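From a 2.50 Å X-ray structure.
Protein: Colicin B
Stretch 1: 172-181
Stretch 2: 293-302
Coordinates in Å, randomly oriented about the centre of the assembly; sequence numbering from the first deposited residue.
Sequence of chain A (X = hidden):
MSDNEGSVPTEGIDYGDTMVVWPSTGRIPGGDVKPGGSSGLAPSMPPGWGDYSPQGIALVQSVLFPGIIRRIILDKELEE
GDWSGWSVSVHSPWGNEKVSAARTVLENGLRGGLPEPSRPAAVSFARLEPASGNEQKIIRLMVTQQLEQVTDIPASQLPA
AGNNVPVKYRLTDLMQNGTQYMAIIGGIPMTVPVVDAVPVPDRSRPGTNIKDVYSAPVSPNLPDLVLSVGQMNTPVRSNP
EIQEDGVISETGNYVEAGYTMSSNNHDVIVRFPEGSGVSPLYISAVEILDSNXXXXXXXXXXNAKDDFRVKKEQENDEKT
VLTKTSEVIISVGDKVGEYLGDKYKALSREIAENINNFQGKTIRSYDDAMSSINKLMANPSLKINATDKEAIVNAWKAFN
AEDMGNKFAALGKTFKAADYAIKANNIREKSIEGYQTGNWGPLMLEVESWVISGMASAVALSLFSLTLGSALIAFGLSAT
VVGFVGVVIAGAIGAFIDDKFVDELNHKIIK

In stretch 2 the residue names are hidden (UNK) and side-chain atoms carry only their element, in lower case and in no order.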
# COMPACT_ATOMS: atom_id res chain seq x y z
N THR A 172 -6.73 6.64 15.37
CA THR A 172 -5.43 7.29 15.14
C THR A 172 -5.63 8.71 14.62
O THR A 172 -6.71 9.26 14.82
CB THR A 172 -4.55 6.57 14.10
OG1 THR A 172 -5.34 6.35 12.94
CG2 THR A 172 -3.99 5.29 14.64
N ASP A 173 -4.66 9.35 13.96
CA ASP A 173 -4.90 10.72 13.55
C ASP A 173 -4.84 10.91 12.06
O ASP A 173 -4.40 10.03 11.32
CB ASP A 173 -3.91 11.65 14.31
CG ASP A 173 -2.46 11.80 13.89
OD1 ASP A 173 -1.83 10.86 13.41
OD2 ASP A 173 -1.94 12.89 14.07
N LEU A 174 -5.37 12.05 11.61
CA LEU A 174 -5.57 12.37 10.21
C LEU A 174 -5.04 13.74 9.89
O LEU A 174 -5.58 14.78 10.31
CB LEU A 174 -7.05 12.40 9.83
CG LEU A 174 -7.63 11.45 8.86
CD1 LEU A 174 -8.77 12.18 8.23
CD2 LEU A 174 -6.64 11.00 7.84
N MET A 175 -4.00 13.74 9.07
CA MET A 175 -3.48 15.01 8.61
C MET A 175 -4.38 15.50 7.48
O MET A 175 -4.34 14.95 6.38
CB MET A 175 -2.07 14.80 8.16
CG MET A 175 -1.07 15.86 8.60
SD MET A 175 -0.99 16.10 10.36
CE MET A 175 -1.47 17.74 9.99
N GLN A 176 -5.26 16.46 7.74
CA GLN A 176 -6.13 16.97 6.69
C GLN A 176 -6.03 18.47 6.47
O GLN A 176 -6.67 19.26 7.17
CB GLN A 176 -7.55 16.65 6.98
CG GLN A 176 -7.78 15.19 6.81
CD GLN A 176 -8.97 14.88 5.92
OE1 GLN A 176 -8.81 14.24 4.87
NE2 GLN A 176 -10.17 15.34 6.31
N ASN A 177 -5.25 18.80 5.44
CA ASN A 177 -4.92 20.14 4.96
C ASN A 177 -4.04 20.94 5.89
O ASN A 177 -4.29 22.10 6.22
CB ASN A 177 -6.19 20.98 4.66
CG ASN A 177 -6.80 20.59 3.33
OD1 ASN A 177 -6.14 20.63 2.29
ND2 ASN A 177 -8.06 20.17 3.31
N GLY A 178 -2.97 20.26 6.31
CA GLY A 178 -2.00 20.87 7.18
C GLY A 178 -2.50 20.99 8.61
O GLY A 178 -1.67 21.29 9.45
N THR A 179 -3.79 20.80 8.92
CA THR A 179 -4.31 20.79 10.29
C THR A 179 -4.54 19.33 10.72
O THR A 179 -5.15 18.56 9.97
CB THR A 179 -5.64 21.64 10.41
OG1 THR A 179 -6.67 20.79 10.92
CG2 THR A 179 -6.09 22.26 9.10
N GLN A 180 -4.04 18.93 11.91
CA GLN A 180 -4.15 17.55 12.39
C GLN A 180 -5.49 17.25 13.05
O GLN A 180 -5.97 17.98 13.91
CB GLN A 180 -3.00 17.27 13.37
CG GLN A 180 -2.95 15.96 14.15
CD GLN A 180 -1.92 16.02 15.26
OE1 GLN A 180 -0.89 15.39 15.20
NE2 GLN A 180 -2.11 16.77 16.33
N TYR A 181 -6.08 16.15 12.59
CA TYR A 181 -7.34 15.62 13.08
C TYR A 181 -7.20 14.34 13.89
O TYR A 181 -6.15 13.71 13.83
CB TYR A 181 -8.22 15.36 11.90
CG TYR A 181 -8.75 16.65 11.34
CD1 TYR A 181 -8.00 17.41 10.45
CD2 TYR A 181 -10.01 17.07 11.75
CE1 TYR A 181 -8.53 18.60 9.96
CE2 TYR A 181 -10.54 18.26 11.25
CZ TYR A 181 -9.78 19.01 10.36
OH TYR A 181 -10.31 20.19 9.89
N UNK A 293 5.68 21.71 12.22
CA UNK A 293 5.72 20.28 12.10
C UNK A 293 4.53 19.79 11.25
O UNK A 293 4.64 18.85 10.49
c UNK A 293 5.71 19.74 13.49
o UNK A 293 6.15 18.40 13.43
N UNK A 294 3.39 20.49 11.33
CA UNK A 294 2.20 20.26 10.52
C UNK A 294 2.49 20.40 9.03
O UNK A 294 2.24 19.46 8.28
c UNK A 294 1.13 21.26 10.92
c UNK A 294 -0.09 22.25 12.81
c UNK A 294 -0.18 19.87 12.38
c UNK A 294 0.67 21.08 12.33
N UNK A 295 3.05 21.53 8.59
CA UNK A 295 3.53 21.74 7.23
C UNK A 295 4.52 20.66 6.79
O UNK A 295 4.47 20.19 5.65
o UNK A 295 3.33 24.08 7.61
c UNK A 295 4.20 23.08 7.13
N UNK A 296 5.44 20.26 7.69
CA UNK A 296 6.40 19.20 7.42
C UNK A 296 5.71 17.91 7.05
O UNK A 296 6.09 17.26 6.07
c UNK A 296 7.25 18.83 8.62
c UNK A 296 9.41 18.65 9.79
c UNK A 296 8.54 19.55 8.92
n UNK A 296 9.89 17.54 9.22
o UNK A 296 9.66 18.91 10.97
N UNK A 297 4.71 17.58 7.89
CA UNK A 297 3.92 16.37 7.73
C UNK A 297 2.95 16.46 6.57
O UNK A 297 2.68 15.44 5.94
n UNK A 297 1.31 12.87 10.11
c UNK A 297 1.86 14.22 10.20
c UNK A 297 0.67 12.31 11.14
n UNK A 297 0.48 12.95 12.30
n UNK A 297 0.21 11.08 11.00
c UNK A 297 2.48 14.65 8.89
c UNK A 297 3.11 16.04 9.00
N UNK A 298 2.43 17.66 6.26
CA UNK A 298 1.54 17.76 5.13
C UNK A 298 2.25 17.56 3.80
O UNK A 298 1.62 17.04 2.88
o UNK A 298 -2.16 17.96 5.40
c UNK A 298 -0.36 19.04 4.19
c UNK A 298 0.86 19.10 5.10
c UNK A 298 -1.30 17.89 4.52
n UNK A 298 -1.13 16.78 3.79
N UNK A 299 3.54 17.90 3.68
CA UNK A 299 4.25 17.64 2.43
C UNK A 299 4.67 16.19 2.39
O UNK A 299 4.67 15.59 1.32
c UNK A 299 5.12 20.04 2.29
o UNK A 299 3.02 21.19 2.13
c UNK A 299 3.85 20.49 1.52
c UNK A 299 5.48 18.54 2.30
o UNK A 299 3.69 20.15 0.33
N UNK A 300 4.96 15.61 3.56
CA UNK A 300 5.28 14.20 3.67
C UNK A 300 4.08 13.36 3.20
O UNK A 300 4.23 12.33 2.54
c UNK A 300 5.58 13.86 5.12
N UNK A 301 2.90 13.91 3.53
CA UNK A 301 1.61 13.37 3.15
C UNK A 301 1.35 13.46 1.67
O UNK A 301 1.12 12.45 1.01
c UNK A 301 0.20 13.60 5.20
c UNK A 301 0.49 14.10 3.82
o UNK A 301 -0.77 11.83 6.40
c UNK A 301 -0.43 12.22 5.28
o UNK A 301 -0.60 11.55 4.26
N UNK A 302 1.42 14.72 1.19
CA UNK A 302 1.22 15.09 -0.19
C UNK A 302 2.16 14.30 -1.05
O UNK A 302 1.73 13.78 -2.07
c UNK A 302 1.50 16.54 -0.40
o UNK A 302 -0.63 17.04 0.66
c UNK A 302 0.40 17.47 0.12
n UNK A 302 0.60 18.78 -0.04
O HOH W 1 -2.29 10.70 8.75

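Position 293 carries one carbon and one oxygen. The side chain comes no nearer than 7.9 Å to the hairpin of 172-181, and two heavy atoms ending in oxygen make it Ser293, a small residue buried without touching this partner.

Position 294 has four carbons, forked at the second, and no polar atom. Its CB lies 3.2 Å from Gly178 O, and one carbon at the fork's end lies 3.5 Å from Met175 CE. Four carbons with the fork at the second, not at CB, are leucine: Leu294, whose CD2 makes that methionine contact and also comes 4.0 Å from Gln180 CB. The residue suits a buried spot facing hydrocarbon.

Position 295 again shows one carbon and one oxygen, pointing away from the hairpin. It is Ser295, a small polar residue at home on the exposed side of the helix. Position 296 has three carbons, the third bearing one oxygen and one nitrogen; this amide is Gln296, also exposed and out of reach of the hairpin.

At position 297 three carbons lead to a nitrogen, then to a carbon carrying two more nitrogens. The flat group at the end approaches the carboxylate of Asp173, and only arginine has this pattern. Arg297 is extended, every chi from 1 to 3 being t, which carries its charge to the aspartate. NH1 donates to Asp173 OD2 at 3.0 Å and, weakly, to Asp173 OD1 at 3.3 Å, while NH2 donates to Asp173 OD1 at 3.2 Å. This salt bridge pairs opposite charges in a buried place. On the way, Arg297 CD packs 3.4 Å from Met175 SD.

Position 298 has three carbons ending in one oxygen and one nitrogen, the oxygen directed at the turn of the hairpin. This is Gln298, whose OE1 accepts a hydrogen bond from Gly178 N at 2.6 Å. The amide suits its place because its oxygen meets a backbone NH without bringing a charge.

Position 299 has three carbons, the third carrying two oxygens: Glu299, an exposed carboxylate out of reach of the hairpin, where a charge can stay in solvent. Position 300 has a single carbon and is Ala300, likewise out of reach; a lone methyl asks for no polar partner and is readily accommodated in a helix.

Position 301 repeats the three carbons and two oxygens, but points toward the strand, and one of its oxygens lies 3.7 Å from Met175 CB. This is Glu301, whose OE1 is that oxygen and also accepts a 3.0 Å hydrogen bond from the water, which donates weakly to Asp173 O at 3.4 Å. Both carboxylate oxygens are bonded elsewhere in the structure, so its burial is paid for.

Position 302 has two carbons, the second with one oxygen and one nitrogen, and stays at least 6.8 Å from the hairpin. It is Asn302, an exposed amide that can both accept and donate: OD1 takes a weak hydrogen bond from Gln298 NE2 at 3.2 Å, and ND2 gives a weak one to Glu299 OE1 at 3.4 Å.

The helix crosses the first strand nearly at right angles, and Leu294, Arg297, Gln298 and Glu301, spaced one, three or four apart, all point toward the hairpin. Met175 fills the centre against Leu294 and Arg297; the salt bridge anchors one part, and Gln298 holds the turn, where Gly178 adopts a positive phi that favours glycine.

Stretch 2 (293-302) SLSQRQEAEN
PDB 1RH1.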